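Local coordinates for protein levoglucosan dehydrogenase (Pseudarthrobacter phenanthrenivorans, PDB 6A3F) that oxidises levoglucosan to 3-dehydrolevoglucosan with NAD(+) as the hydride acceptor, working as a homotetramer of the Gfo/Idh/MocA family, at residues V222-T234 with A392-V405. Residues are numbered along the deposited sequence; the frame is centred on the assembly and turned at random.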
ATOM      1  N   VAL B 222      17.110  -1.740  19.212  1.00 20.77           N
ATOM      2  CA  VAL B 222      18.471  -1.320  18.808  1.00 21.66           C
ATOM      3  C   VAL B 222      19.433  -1.400  20.010  1.00 23.04           C
ATOM      4  O   VAL B 222      20.452  -2.095  19.945  1.00 24.12           O
ATOM      5  CB  VAL B 222      18.506   0.088  18.198  1.00 22.31           C
ATOM      6  CG1 VAL B 222      19.892   0.479  17.726  1.00 23.05           C
ATOM      7  CG2 VAL B 222      17.528   0.187  17.051  1.00 21.06           C
ATOM      8  N   GLY B 223      19.119  -0.652  21.082  1.00 22.84           N
ATOM      9  CA  GLY B 223      19.951  -0.623  22.309  1.00 22.46           C
ATOM     10  C   GLY B 223      19.917   0.757  22.965  1.00 22.80           C
ATOM     11  O   GLY B 223      19.062   1.624  22.627  1.00 21.54           O
ATOM     12  N   GLU B 224      20.872   0.995  23.877  1.00 22.81           N
ATOM     13  CA  GLU B 224      20.855   2.200  24.655  1.00 24.00           C
ATOM     14  C   GLU B 224      21.342   3.371  23.808  1.00 24.30           C
ATOM     15  O   GLU B 224      22.126   3.235  22.897  1.00 24.73           O
ATOM     16  CB  GLU B 224      21.756   2.064  25.891  1.00 26.49           C
ATOM     17  CG  GLU B 224      21.336   0.998  26.870  1.00 26.55           C
ATOM     18  CD  GLU B 224      20.077   1.291  27.685  1.00 26.41           C
ATOM     19  OE1 GLU B 224      19.378   2.307  27.408  1.00 27.94           O
ATOM     20  OE2 GLU B 224      19.761   0.450  28.559  1.00 29.42           O
ATOM     21  N   PHE B 225      20.924   4.555  24.214  1.00 23.50           N
ATOM     22  CA  PHE B 225      21.314   5.767  23.611  1.00 23.28           C
ATOM     23  C   PHE B 225      22.630   6.282  24.223  1.00 28.07           C
ATOM     24  O   PHE B 225      22.785   6.308  25.442  1.00 33.40           O
ATOM     25  CB  PHE B 225      20.239   6.838  23.848  1.00 23.72           C
ATOM     26  CG  PHE B 225      18.955   6.721  23.059  1.00 22.13           C
ATOM     27  CD1 PHE B 225      18.392   5.487  22.781  1.00 24.60           C
ATOM     28  CD2 PHE B 225      18.310   7.853  22.592  1.00 24.44           C
ATOM     29  CE1 PHE B 225      17.177   5.397  22.108  1.00 23.27           C
ATOM     30  CE2 PHE B 225      17.114   7.754  21.895  1.00 23.99           C
ATOM     31  CZ  PHE B 225      16.538   6.527  21.671  1.00 22.67           C
ATOM     32  N   SER B 226      23.480   6.819  23.376  1.00 28.23           N
ATOM     33  CA  SER B 226      24.753   7.443  23.829  1.00 29.47           C
ATOM     34  C   SER B 226      24.609   8.967  23.924  1.00 28.75           C
ATOM     35  O   SER B 226      25.035   9.615  24.899  1.00 27.71           O
ATOM     36  CB  SER B 226      25.865   7.071  22.909  1.00 31.04           C
ATOM     37  OG  SER B 226      27.064   7.674  23.369  1.00 38.11           O
ATOM     38  N   ALA B 227      24.073   9.573  22.878  1.00 25.25           N
ATOM     39  CA  ALA B 227      23.904  11.009  22.824  1.00 25.26           C
ATOM     40  C   ALA B 227      22.734  11.375  21.898  1.00 25.59           C
ATOM     41  O   ALA B 227      22.410  10.635  20.993  1.00 25.20           O
ATOM     42  CB  ALA B 227      25.177  11.704  22.403  1.00 24.31           C
ATOM     43  N   VAL B 228      22.172  12.557  22.121  1.00 24.19           N
ATOM     44  CA  VAL B 228      21.099  13.109  21.286  1.00 24.71           C
ATOM     45  C   VAL B 228      21.383  14.559  20.861  1.00 26.47           C
ATOM     46  O   VAL B 228      22.139  15.318  21.495  1.00 25.30           O
ATOM     47  CB  VAL B 228      19.764  13.025  22.050  1.00 22.27           C
ATOM     48  CG1 VAL B 228      19.348  11.596  22.350  1.00 21.44           C
ATOM     49  CG2 VAL B 228      19.840  13.851  23.347  1.00 21.66           C
ATOM     50  N   ASN B 229      20.703  14.985  19.794  1.00 23.00           N
ATOM     51  CA  ASN B 229      20.788  16.338  19.296  1.00 24.43           C
ATOM     52  C   ASN B 229      19.428  16.695  18.688  1.00 25.80           C
ATOM     53  O   ASN B 229      18.961  16.024  17.722  1.00 23.33           O
ATOM     54  CB  ASN B 229      21.918  16.495  18.279  1.00 26.78           C
ATOM     55  CG  ASN B 229      22.400  17.923  18.084  1.00 32.99           C
ATOM     56  OD1 ASN B 229      21.627  18.859  17.986  1.00 39.17           O
ATOM     57  ND2 ASN B 229      23.702  18.095  17.998  1.00 40.12           N
ATOM     58  N   ALA B 230      18.749  17.693  19.264  1.00 23.60           N
ATOM     59  CA  ALA B 230      17.307  17.805  19.045  1.00 23.05           C
ATOM     60  C   ALA B 230      16.868  19.224  18.699  1.00 25.41           C
ATOM     61  O   ALA B 230      17.548  20.210  18.944  1.00 24.29           O
ATOM     62  CB  ALA B 230      16.531  17.327  20.248  1.00 24.78           C
ATOM     63  N   VAL B 231      15.640  19.283  18.174  1.00 24.05           N
ATOM     64  CA  VAL B 231      14.912  20.516  17.976  1.00 23.35           C
ATOM     65  C   VAL B 231      13.482  20.295  18.461  1.00 26.61           C
ATOM     66  O   VAL B 231      12.831  19.358  18.010  1.00 23.39           O
ATOM     67  CB  VAL B 231      14.906  20.990  16.505  1.00 24.67           C
ATOM     68  CG1 VAL B 231      14.016  22.229  16.314  1.00 22.82           C
ATOM     69  CG2 VAL B 231      16.308  21.234  15.968  1.00 25.85           C
ATOM     70  N   LEU B 232      12.972  21.204  19.317  1.00 25.58           N
ATOM     71  CA  LEU B 232      11.568  21.191  19.721  1.00 25.24           C
ATOM     72  C   LEU B 232      10.826  22.357  19.075  1.00 25.75           C
ATOM     73  O   LEU B 232      11.335  23.465  19.028  1.00 22.98           O
ATOM     74  CB  LEU B 232      11.483  21.314  21.241  1.00 26.15           C
ATOM     75  CG  LEU B 232      12.154  20.211  22.033  1.00 27.01           C
ATOM     76  CD1 LEU B 232      12.271  20.638  23.490  1.00 29.47           C
ATOM     77  CD2 LEU B 232      11.383  18.906  21.926  1.00 27.70           C
ATOM     78  N   SER B 233       9.606  22.114  18.640  1.00 21.31           N
ATOM     79  CA  SER B 233       8.832  23.098  17.990  1.00 22.42           C
ATOM     80  C   SER B 233       7.443  23.146  18.620  1.00 24.44           C
ATOM     81  O   SER B 233       6.887  22.103  19.029  1.00 22.26           O
ATOM     82  CB  SER B 233       8.744  22.831  16.513  1.00 22.96           C
ATOM     83  OG  SER B 233      10.030  22.716  15.922  1.00 22.46           O
ATOM     84  N   THR B 234       6.907  24.371  18.728  1.00 21.84           N
ATOM     85  CA  THR B 234       5.521  24.590  19.124  1.00 23.27           C
ATOM     86  C   THR B 234       4.844  25.344  17.995  1.00 22.66           C
ATOM     87  O   THR B 234       5.307  26.440  17.590  1.00 27.69           O
ATOM     88  CB  THR B 234       5.399  25.337  20.455  1.00 22.92           C
ATOM     89  OG1 THR B 234       6.068  24.564  21.444  1.00 22.65           O
ATOM     90  CG2 THR B 234       3.958  25.566  20.861  1.00 24.89           C
ATOM     91  N   ALA B 392      17.718  14.890  28.292  1.00 23.82           N
ATOM     92  CA  ALA B 392      18.827  15.163  27.396  1.00 25.20           C
ATOM     93  C   ALA B 392      18.346  15.827  26.106  1.00 24.50           C
ATOM     94  O   ALA B 392      18.988  16.729  25.582  1.00 25.09           O
ATOM     95  CB  ALA B 392      19.620  13.912  27.129  1.00 28.05           C
ATOM     96  N   ILE B 393      17.202  15.415  25.607  1.00 22.79           N
ATOM     97  CA  ILE B 393      16.650  15.996  24.389  1.00 23.00           C
ATOM     98  C   ILE B 393      16.300  17.467  24.627  1.00 23.64           C
ATOM     99  O   ILE B 393      16.593  18.343  23.820  1.00 25.67           O
ATOM    100  CB  ILE B 393      15.450  15.126  23.933  1.00 23.54           C
ATOM    101  CG1 ILE B 393      15.961  13.818  23.319  1.00 22.84           C
ATOM    102  CG2 ILE B 393      14.577  15.937  23.014  1.00 23.36           C
ATOM    103  CD1 ILE B 393      14.859  12.822  22.956  1.00 22.88           C
ATOM    104  N   VAL B 394      15.693  17.739  25.757  1.00 24.85           N
ATOM    105  CA  VAL B 394      15.275  19.127  26.101  1.00 26.81           C
ATOM    106  C   VAL B 394      16.513  20.026  26.271  1.00 23.81           C
ATOM    107  O   VAL B 394      16.576  21.105  25.726  1.00 23.57           O
ATOM    108  CB  VAL B 394      14.402  19.126  27.366  1.00 28.99           C
ATOM    109  CG1 VAL B 394      14.093  20.550  27.821  1.00 30.01           C
ATOM    110  CG2 VAL B 394      13.097  18.364  27.170  1.00 27.25           C
ATOM    111  N   GLU B 395      17.493  19.552  26.977  1.00 28.17           N
ATOM    112  CA  GLU B 395      18.754  20.298  27.144  1.00 27.46           C
ATOM    113  C   GLU B 395      19.471  20.484  25.793  1.00 29.46           C
ATOM    114  O   GLU B 395      19.951  21.588  25.436  1.00 26.44           O
ATOM    115  CB  GLU B 395      19.630  19.508  28.090  1.00 30.34           C
ATOM    116  CG  GLU B 395      20.936  20.209  28.399  1.00 31.90           C
ATOM    117  CD  GLU B 395      21.915  19.391  29.204  1.00 38.93           C
ATOM    118  OE1 GLU B 395      21.513  18.365  29.785  1.00 48.05           O
ATOM    119  OE2 GLU B 395      23.089  19.794  29.251  1.00 53.25           O
ATOM    120  N   SER B 396      19.565  19.401  25.014  1.00 27.19           N
ATOM    121  CA  SER B 396      20.136  19.508  23.675  1.00 25.41           C
ATOM    122  C   SER B 396      19.452  20.594  22.830  1.00 23.72           C
ATOM    123  O   SER B 396      20.121  21.380  22.097  1.00 26.03           O
ATOM    124  CB  SER B 396      20.086  18.188  22.928  1.00 26.31           C
ATOM    125  OG  SER B 396      20.242  18.464  21.553  1.00 26.83           O
ATOM    126  N   ALA B 397      18.110  20.592  22.830  1.00 26.43           N
ATOM    127  CA  ALA B 397      17.355  21.547  22.037  1.00 25.77           C
ATOM    128  C   ALA B 397      17.639  22.991  22.502  1.00 24.19           C
ATOM    129  O   ALA B 397      17.705  23.907  21.668  1.00 25.06           O
ATOM    130  CB  ALA B 397      15.876  21.256  22.087  1.00 25.57           C
ATOM    131  N   ALA B 398      17.742  23.159  23.803  1.00 28.44           N
ATOM    132  CA  ALA B 398      17.962  24.510  24.369  1.00 31.63           C
ATOM    133  C   ALA B 398      19.367  25.007  24.015  1.00 29.66           C
ATOM    134  O   ALA B 398      19.517  26.174  23.671  1.00 31.22           O
ATOM    135  CB  ALA B 398      17.775  24.480  25.861  1.00 29.04           C
ATOM    136  N   LYS B 399      20.357  24.138  24.144  1.00 31.71           N
ATOM    137  CA  LYS B 399      21.771  24.507  23.928  1.00 34.71           C
ATOM    138  C   LYS B 399      22.194  24.349  22.479  1.00 34.26           C
ATOM    139  O   LYS B 399      23.297  24.703  22.183  1.00 29.98           O
ATOM    140  CB  LYS B 399      22.686  23.645  24.782  1.00 35.68           C
ATOM    141  CG  LYS B 399      22.586  24.039  26.233  1.00 41.34           C
ATOM    142  CD  LYS B 399      23.374  23.171  27.126  1.00 50.93           C
ATOM    143  CE  LYS B 399      23.223  23.629  28.558  1.00 54.30           C
ATOM    144  NZ  LYS B 399      23.902  22.684  29.463  1.00 59.72           N
ATOM    145  N   GLU B 400      21.323  23.794  21.638  1.00 28.96           N
ATOM    146  CA  GLU B 400      21.599  23.510  20.254  1.00 30.05           C
ATOM    147  C   GLU B 400      22.881  22.705  20.126  1.00 27.96           C
ATOM    148  O   GLU B 400      23.695  22.951  19.247  1.00 33.11           O
ATOM    149  CB  GLU B 400      21.614  24.800  19.452  1.00 31.98           C
ATOM    150  CG  GLU B 400      20.302  25.536  19.572  1.00 34.82           C
ATOM    151  CD  GLU B 400      20.205  26.778  18.704  1.00 42.53           C
ATOM    152  OE1 GLU B 400      21.139  27.034  17.939  1.00 45.83           O
ATOM    153  OE2 GLU B 400      19.179  27.474  18.787  1.00 48.36           O
ATOM    154  N   SER B 401      23.023  21.652  20.904  1.00 27.90           N
ATOM    155  CA  SER B 401      24.267  20.931  20.855  1.00 31.82           C
ATOM    156  C   SER B 401      24.017  19.469  21.221  1.00 30.44           C
ATOM    157  O   SER B 401      22.977  19.174  21.848  1.00 30.37           O
ATOM    158  CB  SER B 401      25.287  21.603  21.789  1.00 36.41           C
ATOM    159  OG  SER B 401      24.891  21.402  23.130  1.00 43.01           O
ATOM    160  N   TRP B 402      24.957  18.567  20.875  1.00 27.15           N
ATOM    161  CA  TRP B 402      24.871  17.177  21.338  1.00 28.10           C
ATOM    162  C   TRP B 402      24.874  17.108  22.866  1.00 32.01           C
ATOM    163  O   TRP B 402      25.622  17.834  23.509  1.00 29.85           O
ATOM    164  CB  TRP B 402      26.001  16.310  20.765  1.00 29.15           C
ATOM    165  CG  TRP B 402      25.816  15.984  19.315  1.00 30.36           C
ATOM    166  CD1 TRP B 402      26.241  16.704  18.232  1.00 30.69           C
ATOM    167  CD2 TRP B 402      25.063  14.874  18.789  1.00 29.44           C
ATOM    168  NE1 TRP B 402      25.818  16.103  17.074  1.00 29.55           N
ATOM    169  CE2 TRP B 402      25.121  14.973  17.383  1.00 29.24           C
ATOM    170  CE3 TRP B 402      24.375  13.803  19.373  1.00 28.02           C
ATOM    171  CZ2 TRP B 402      24.488  14.048  16.554  1.00 30.34           C
ATOM    172  CZ3 TRP B 402      23.786  12.868  18.553  1.00 28.66           C
ATOM    173  CH2 TRP B 402      23.840  13.002  17.167  1.00 27.74           C
ATOM    174  N   VAL B 403      24.095  16.193  23.424  1.00 28.13           N
ATOM    175  CA  VAL B 403      24.114  15.928  24.854  1.00 26.78           C
ATOM    176  C   VAL B 403      24.203  14.431  25.070  1.00 28.72           C
ATOM    177  O   VAL B 403      23.473  13.635  24.462  1.00 26.65           O
ATOM    178  CB  VAL B 403      22.879  16.503  25.552  1.00 24.79           C
ATOM    179  CG1 VAL B 403      22.777  16.086  27.023  1.00 26.27           C
ATOM    180  CG2 VAL B 403      22.803  17.998  25.357  1.00 26.77           C
ATOM    181  N   ASP B 404      25.099  14.060  25.972  1.00 28.50           N
ATOM    182  CA  ASP B 404      25.205  12.687  26.380  1.00 29.32           C
ATOM    183  C   ASP B 404      24.079  12.227  27.281  1.00 29.97           C
ATOM    184  O   ASP B 404      23.530  12.977  28.094  1.00 26.30           O
ATOM    185  CB  ASP B 404      26.541  12.426  27.088  1.00 32.28           C
ATOM    186  CG  ASP B 404      27.763  12.556  26.169  1.00 31.85           C
ATOM    187  OD1 ASP B 404      27.747  12.466  24.902  1.00 35.50           O
ATOM    188  OD2 ASP B 404      28.838  12.657  26.780  1.00 37.67           O
ATOM    189  N   VAL B 405      23.690  10.973  27.118  1.00 27.46           N
ATOM    190  CA  VAL B 405      22.615  10.416  27.919  1.00 27.79           C
ATOM    191  C   VAL B 405      23.245   9.502  28.962  1.00 28.44           C
ATOM    192  O   VAL B 405      23.817   8.499  28.609  1.00 36.19           O
ATOM    193  CB  VAL B 405      21.572   9.636  27.089  1.00 28.02           C
ATOM    194  CG1 VAL B 405      20.411   9.223  27.980  1.00 27.33           C
ATOM    195  CG2 VAL B 405      21.057  10.421  25.889  1.00 28.65           C
TER
HETATM  196  O   HOH W   1      21.895   5.946  28.003  1.00 38.73           O
HETATM  197  O   HOH W   2      25.076  20.629  17.670  0.50 25.39           O
HETATM  198  O   HOH W   3      17.366  23.189  18.908  1.00 35.06           O
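Asn-229 lays its CB over the face of the Trp-402 indole, 3.6 Å from the centroid of the six-membered ring, a CH-pi contact almost along the ring normal. CG stands anti to the backbone N (chi1 -159°), which carries the amide on over the pyrrole part with its plane at 87° to the ring. ND2 does not bond to Trp-402 NE1, both being donors; it gives a hydrogen to a water that also binds Glu-400 O. Ala-227, small enough to sit beside the indole, brings CB to 3.8 Å from Trp-402 CE3.

Next to this CH-pi contact the two segments pair as antiparallel strands. Val-228 and Val-403 form a hydrogen-bonded pair, N to O both ways, and Val-405 N reaches Ser-226 O at 2.9 Å. On the sheet face opposite the indole, Val-228 sets CG2 3.8 Å from Ala-392 CB and crosses Ile-393 at about a right angle. Ala-230, with only a methyl, lets the helix come close and meets Ile-393 CG2 at 3.7 Å, while Leu-232 CG rests on Ala-397 CB.

Where the pairing ends, Ser-396 takes over: its OG accepts from Ala-230 N at 2.8 Å and donates to Ser-401 O at 2.8 Å, tying strand, helix and turn together. Glu-400, the first residue past the helix, takes a positive phi, and a water bridges Ala-230 O and Ala-397 O.

Within the chain, residues 403-404 form the outermost strand at this side of the C-terminal domain's large sheet, strand 267-274 flanking 225-233 on its other side. Trp-402 also packs on Val-231 of a second subunit. One strand face therefore buries aliphatic groups against helix 380-399, the other contributes to a subunit interface, and a serine hydroxyl used as both acceptor and donor satisfies Ala-230 N and Ser-401 O where the strand pairing stops.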